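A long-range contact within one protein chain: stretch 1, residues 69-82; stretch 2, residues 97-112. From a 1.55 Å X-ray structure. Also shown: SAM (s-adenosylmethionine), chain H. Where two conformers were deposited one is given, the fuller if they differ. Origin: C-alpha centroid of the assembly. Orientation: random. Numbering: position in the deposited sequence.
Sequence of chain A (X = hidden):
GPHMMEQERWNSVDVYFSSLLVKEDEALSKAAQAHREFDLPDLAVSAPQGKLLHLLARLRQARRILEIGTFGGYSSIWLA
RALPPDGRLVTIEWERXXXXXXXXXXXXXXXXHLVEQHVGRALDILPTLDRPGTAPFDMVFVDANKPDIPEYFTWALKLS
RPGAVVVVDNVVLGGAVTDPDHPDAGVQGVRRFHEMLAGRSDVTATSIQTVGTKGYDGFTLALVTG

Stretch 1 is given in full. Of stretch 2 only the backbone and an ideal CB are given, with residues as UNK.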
# COMPACT_ATOMS: atom_id res chain seq x y z
N GLY A 69 -7.75 -14.23 11.32
CA GLY A 69 -8.83 -14.45 10.36
C GLY A 69 -8.41 -15.22 9.12
O GLY A 69 -8.33 -14.63 8.04
N THR A 70 -8.19 -16.53 9.27
CA THR A 70 -7.72 -17.36 8.15
C THR A 70 -8.77 -17.47 7.05
O THR A 70 -8.42 -17.47 5.86
CB THR A 70 -7.39 -18.77 8.64
OG1 THR A 70 -6.68 -18.71 9.88
CG2 THR A 70 -6.56 -19.50 7.60
N PHE A 71 -10.04 -17.61 7.42
CA PHE A 71 -11.09 -18.06 6.53
C PHE A 71 -10.60 -19.25 5.72
O PHE A 71 -10.22 -20.27 6.31
CB PHE A 71 -11.59 -16.91 5.63
CG PHE A 71 -12.86 -17.23 4.88
CD1 PHE A 71 -13.95 -17.80 5.52
CD2 PHE A 71 -12.97 -16.94 3.52
CE1 PHE A 71 -15.12 -18.09 4.83
CE2 PHE A 71 -14.13 -17.22 2.83
CZ PHE A 71 -15.21 -17.80 3.48
N GLY A 72 -10.60 -19.16 4.39
CA GLY A 72 -10.25 -20.26 3.53
C GLY A 72 -8.79 -20.33 3.13
O GLY A 72 -8.42 -21.19 2.33
N GLY A 73 -7.95 -19.46 3.66
CA GLY A 73 -6.53 -19.51 3.40
C GLY A 73 -6.04 -18.69 2.23
O GLY A 73 -4.85 -18.79 1.89
N TYR A 74 -6.90 -17.89 1.61
CA TYR A 74 -6.47 -17.14 0.43
C TYR A 74 -5.41 -16.11 0.80
O TYR A 74 -4.30 -16.11 0.24
CB TYR A 74 -7.67 -16.47 -0.26
CG TYR A 74 -7.22 -15.81 -1.54
CD1 TYR A 74 -7.14 -16.54 -2.73
CD2 TYR A 74 -6.81 -14.49 -1.56
CE1 TYR A 74 -6.69 -15.96 -3.89
CE2 TYR A 74 -6.36 -13.90 -2.72
CZ TYR A 74 -6.29 -14.64 -3.89
OH TYR A 74 -5.83 -14.06 -5.04
N SER A 75 -5.71 -15.21 1.74
CA SER A 75 -4.68 -14.28 2.18
C SER A 75 -3.50 -15.03 2.79
O SER A 75 -2.34 -14.61 2.63
CB SER A 75 -5.26 -13.29 3.19
OG SER A 75 -5.87 -13.96 4.28
N SER A 76 -3.76 -16.17 3.44
CA SER A 76 -2.71 -16.93 4.11
C SER A 76 -1.65 -17.40 3.11
O SER A 76 -0.45 -17.35 3.40
CB SER A 76 -3.31 -18.13 4.84
OG SER A 76 -4.51 -17.76 5.50
N ILE A 77 -2.08 -17.87 1.94
CA ILE A 77 -1.12 -18.33 0.94
C ILE A 77 -0.21 -17.18 0.51
O ILE A 77 1.01 -17.33 0.42
CB ILE A 77 -1.85 -18.94 -0.27
CG1 ILE A 77 -2.54 -20.25 0.13
CG2 ILE A 77 -0.87 -19.20 -1.42
CD1 ILE A 77 -3.53 -20.75 -0.91
N TRP A 78 -0.81 -16.02 0.23
CA TRP A 78 -0.02 -14.87 -0.19
C TRP A 78 0.99 -14.48 0.88
O TRP A 78 2.14 -14.15 0.57
CB TRP A 78 -0.92 -13.69 -0.52
CG TRP A 78 -1.54 -13.76 -1.89
CD1 TRP A 78 -2.85 -13.92 -2.19
CD2 TRP A 78 -0.85 -13.65 -3.14
NE1 TRP A 78 -3.03 -13.91 -3.56
CE2 TRP A 78 -1.81 -13.75 -4.16
CE3 TRP A 78 0.50 -13.48 -3.49
CZ2 TRP A 78 -1.47 -13.69 -5.52
CZ3 TRP A 78 0.83 -13.41 -4.83
CH2 TRP A 78 -0.15 -13.51 -5.83
N LEU A 79 0.57 -14.49 2.15
CA LEU A 79 1.49 -14.11 3.22
C LEU A 79 2.59 -15.16 3.40
O LEU A 79 3.77 -14.81 3.53
CB LEU A 79 0.72 -13.92 4.52
CG LEU A 79 -0.15 -12.67 4.59
CD1 LEU A 79 -1.05 -12.75 5.81
CD2 LEU A 79 0.69 -11.41 4.63
N ALA A 80 2.22 -16.44 3.41
CA ALA A 80 3.21 -17.49 3.62
C ALA A 80 4.23 -17.51 2.49
O ALA A 80 5.40 -17.82 2.71
CB ALA A 80 2.53 -18.85 3.75
N ARG A 81 3.80 -17.18 1.26
CA ARG A 81 4.73 -17.20 0.14
C ARG A 81 5.72 -16.04 0.15
O ARG A 81 6.67 -16.06 -0.64
CB ARG A 81 3.95 -17.23 -1.17
CG ARG A 81 3.39 -18.61 -1.46
CD ARG A 81 2.62 -18.69 -2.76
NE ARG A 81 2.37 -20.08 -3.11
CZ ARG A 81 1.49 -20.49 -4.03
NH1 ARG A 81 0.77 -19.61 -4.70
NH2 ARG A 81 1.34 -21.78 -4.26
N ALA A 82 5.53 -15.06 1.03
CA ALA A 82 6.51 -14.01 1.22
C ALA A 82 7.64 -14.44 2.16
O ALA A 82 8.65 -13.74 2.25
CB ALA A 82 5.84 -12.76 1.79
N UNK A 97 -14.27 -25.68 10.41
CA UNK A 97 -14.46 -26.13 9.04
C UNK A 97 -13.71 -25.23 8.05
O UNK A 97 -13.15 -25.72 7.06
CB UNK A 97 -15.95 -26.16 8.70
N UNK A 98 -13.71 -23.92 8.30
CA UNK A 98 -12.93 -23.01 7.46
C UNK A 98 -11.45 -23.32 7.59
O UNK A 98 -10.73 -23.43 6.59
CB UNK A 98 -13.20 -21.55 7.84
N UNK A 99 -10.96 -23.44 8.82
CA UNK A 99 -9.55 -23.70 9.04
C UNK A 99 -9.10 -24.99 8.37
O UNK A 99 -7.98 -25.08 7.87
CB UNK A 99 -9.26 -23.76 10.54
N UNK A 100 -9.96 -26.01 8.38
CA UNK A 100 -9.62 -27.27 7.73
C UNK A 100 -9.54 -27.11 6.22
O UNK A 100 -8.67 -27.70 5.57
CB UNK A 100 -10.65 -28.35 8.09
N UNK A 101 -10.45 -26.31 5.64
CA UNK A 101 -10.36 -25.99 4.22
C UNK A 101 -9.06 -25.26 3.92
O UNK A 101 -8.34 -25.60 2.97
CB UNK A 101 -11.56 -25.14 3.78
N UNK A 102 -8.73 -24.26 4.73
CA UNK A 102 -7.48 -23.53 4.53
C UNK A 102 -6.27 -24.46 4.61
O UNK A 102 -5.32 -24.31 3.83
CB UNK A 102 -7.35 -22.41 5.57
N UNK A 103 -6.29 -25.41 5.54
CA UNK A 103 -5.17 -26.34 5.65
C UNK A 103 -4.94 -27.08 4.34
O UNK A 103 -3.79 -27.29 3.93
CB UNK A 103 -5.42 -27.34 6.78
N UNK A 104 -6.02 -27.49 3.68
CA UNK A 104 -5.88 -28.18 2.40
C UNK A 104 -5.27 -27.28 1.34
O UNK A 104 -4.44 -27.72 0.54
CB UNK A 104 -7.24 -28.69 1.92
N UNK A 105 -5.69 -26.01 1.30
CA UNK A 105 -5.12 -25.06 0.34
C UNK A 105 -3.64 -24.81 0.62
O UNK A 105 -2.83 -24.73 -0.31
CB UNK A 105 -5.89 -23.74 0.38
N UNK A 106 -3.28 -24.64 1.89
CA UNK A 106 -1.88 -24.36 2.21
C UNK A 106 -0.98 -25.54 1.85
O UNK A 106 0.16 -25.34 1.43
CB UNK A 106 -1.73 -24.02 3.70
N UNK A 107 -1.48 -26.76 1.99
CA UNK A 107 -0.73 -27.93 1.55
C UNK A 107 -0.57 -27.93 0.04
O UNK A 107 0.54 -28.14 -0.48
CB UNK A 107 -1.42 -29.22 2.01
N UNK A 108 -1.67 -27.69 -0.69
CA UNK A 108 -1.59 -27.59 -2.15
C UNK A 108 -0.61 -26.51 -2.57
O UNK A 108 0.10 -26.65 -3.58
CB UNK A 108 -2.97 -27.30 -2.75
N UNK A 109 -0.55 -25.41 -1.82
CA UNK A 109 0.31 -24.29 -2.15
C UNK A 109 1.78 -24.55 -1.87
O UNK A 109 2.62 -23.76 -2.31
CB UNK A 109 -0.14 -23.05 -1.37
N UNK A 110 2.11 -25.63 -1.16
CA UNK A 110 3.49 -25.94 -0.84
C UNK A 110 4.06 -25.16 0.32
O UNK A 110 5.29 -25.03 0.42
CB UNK A 110 4.36 -25.70 -2.07
N UNK A 111 3.22 -24.65 1.22
CA UNK A 111 3.68 -23.79 2.31
C UNK A 111 3.26 -24.32 3.68
O UNK A 111 3.40 -23.61 4.68
CB UNK A 111 3.14 -22.37 2.12
N UNK A 112 2.79 -25.56 3.76
CA UNK A 112 2.29 -26.07 5.04
C UNK A 112 3.38 -26.07 6.10
O UNK A 112 3.09 -25.87 7.29
CB UNK A 112 1.73 -27.48 4.87
N SAM H . -8.17 -13.18 5.67
CA SAM H . -9.06 -13.99 4.82
C SAM H . -8.69 -13.80 3.31
O SAM H . -8.46 -12.62 2.94
OXT SAM H . -8.64 -14.81 2.59
CB SAM H . -10.54 -13.61 5.05
CG SAM H . -10.89 -13.55 6.53
SD SAM H . -12.68 -13.30 6.67
CE SAM H . -12.80 -11.60 6.24
C5' SAM H . -12.92 -13.15 8.47
C4' SAM H . -12.68 -14.45 9.21
O4' SAM H . -12.54 -14.21 10.63
C3' SAM H . -13.79 -15.50 9.05
O3' SAM H . -13.22 -16.70 8.54
C2' SAM H . -14.37 -15.63 10.46
O2' SAM H . -14.81 -16.96 10.75
C1' SAM H . -13.17 -15.27 11.32
N9 SAM H . -13.49 -14.82 12.66
C8 SAM H . -14.53 -14.02 13.05
N7 SAM H . -14.53 -13.73 14.33
C5 SAM H . -13.41 -14.38 14.82
C6 SAM H . -12.83 -14.44 16.10
N6 SAM H . -13.34 -13.82 17.17
N1 SAM H . -11.70 -15.17 16.25
C2 SAM H . -11.19 -15.78 15.17
N3 SAM H . -11.64 -15.79 13.92
C4 SAM H . -12.76 -15.06 13.80

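Position 97 lies in a helix, and nothing of stretch 1 comes within 5.5 Å of its ideal CB. Many residues would suit it. It is S97.

At position 98 CA-to-CB points toward stretch 1. The ideal CB is 3.6 Å from F71 O, and the F71 ring lies further out, with SAM O3' nearby. A sizeable apolar or aromatic side chain could reach that ring. The residue is F98, chi1 m. The edge of F71 meets the face of F98, with ring planes at 84° and F71 CD1 3.6 Å from F98 CD2. SAM O3' lies at the edge of the F98 ring, 3.6 Å from F98 CD2.

Positions 99 and 100 point away, so stretch 1 sets little limit on either. They are A99 and E100.

Position 101 points sideways. Its ideal CB is 5.1 Å from G72 CA, which leaves space for a small or polar side chain beside the loop. It is S101, chi1 t. A water lies 2.5 Å from S101 OG and donates to G72 O at 2.9 Å, so it links the two stretches.

Position 102 points toward the turn from T70 to G73. Its ideal CB is already 3.5 Å from G72 C, 3.6 Å from G73 N and 3.6 Å from T70 CG2. Such close packing favours alanine, with glycine or perhaps serine as alternatives. The residue is A102. Its CA also makes a CA-H...O contact with G72 O, at 3.3 Å. A CB on G73 would be only 3.1 Å from A102 CB, so the missing side chain there helps the approach.

Position 103 points away and 104 sideways, both without a neighbour in stretch 1. Any helix-compatible residue would do. They are A103 and S104.

Position 105 points toward I77 and G72 O. A side chain with an aliphatic base would suit, whether apolar or long and polar. It is R105. R105 CB packs on I77 CD1 at 4.0 Å, while the end leads away and forms a salt bridge to position 108.

Position 106 points sideways, but a longer apolar chain could turn toward S76 and I77. Leucine, isoleucine or methionine would fit. It is L106, whose CD2 lies 3.8 Å from I77 CG1.

Position 107 is out of reach, so any helix-compatible residue would do. It is A107. Position 108 points sideways, free of stretch 1, and is as permissive. It is E108, and R105 NE bonds to E108 OE1 at 2.8 Å.

At position 109 the ideal CB is close to R81 NH2 and I77 CG2, so a small residue suits. It is A109. R81 NH2 donates to A109 O at 3.1 Å.

Position 110 has positive phi in a Schellman motif, which favours glycine. It is G110.

Position 111 points toward A80, and a medium apolar residue fits. It is V111: CG2 is 3.9 Å from A80 CB, and CG1 is 3.9 Å from R81 CG.

Position 112 points away, and any residue that suits its backbone would do. It is A112.

Stretch 2 (97-112) SFAESAASRLAEAGVA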
# COMPACT_ATOMS: atom_id res chain seq x y z
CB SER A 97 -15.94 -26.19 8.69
OG SER A 97 -16.53 -24.90 8.72
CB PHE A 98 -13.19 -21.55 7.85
CG PHE A 98 -14.64 -21.11 7.77
CD1 PHE A 98 -15.62 -21.93 7.23
CD2 PHE A 98 -15.01 -19.86 8.24
CE1 PHE A 98 -16.94 -21.51 7.17
CE2 PHE A 98 -16.32 -19.44 8.18
CZ PHE A 98 -17.29 -20.26 7.65
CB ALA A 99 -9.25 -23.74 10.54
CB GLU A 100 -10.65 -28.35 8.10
CG GLU A 100 -10.56 -28.80 9.56
CD GLU A 100 -11.65 -29.79 9.95
OE1 GLU A 100 -12.62 -29.95 9.18
OE2 GLU A 100 -11.53 -30.41 11.03
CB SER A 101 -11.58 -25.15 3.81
OG SER A 101 -11.54 -24.83 2.43
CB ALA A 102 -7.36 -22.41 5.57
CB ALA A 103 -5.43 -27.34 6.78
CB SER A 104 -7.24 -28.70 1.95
OG SER A 104 -7.75 -29.67 2.86
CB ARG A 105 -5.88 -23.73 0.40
CG ARG A 105 -7.39 -23.82 0.20
CD ARG A 105 -7.77 -24.27 -1.19
NE ARG A 105 -7.72 -25.72 -1.35
CZ ARG A 105 -8.66 -26.56 -0.92
NH1 ARG A 105 -9.72 -26.10 -0.26
NH2 ARG A 105 -8.53 -27.86 -1.13
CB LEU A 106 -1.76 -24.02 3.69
CG LEU A 106 -2.45 -22.70 4.06
CD1 LEU A 106 -2.69 -22.63 5.56
CD2 LEU A 106 -1.64 -21.50 3.58
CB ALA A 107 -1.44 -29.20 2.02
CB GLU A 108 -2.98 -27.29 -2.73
CG GLU A 108 -4.00 -28.42 -2.58
CD GLU A 108 -5.44 -27.95 -2.77
OE1 GLU A 108 -5.67 -26.73 -2.93
OE2 GLU A 108 -6.34 -28.82 -2.75
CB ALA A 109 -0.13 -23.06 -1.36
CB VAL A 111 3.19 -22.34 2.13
CG1 VAL A 111 3.72 -21.75 0.83
CG2 VAL A 111 1.67 -22.26 2.17
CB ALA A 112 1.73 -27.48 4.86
O HOH W 1 -10.29 -23.03 1.21
O HOH W 2 4.72 -21.78 -2.90
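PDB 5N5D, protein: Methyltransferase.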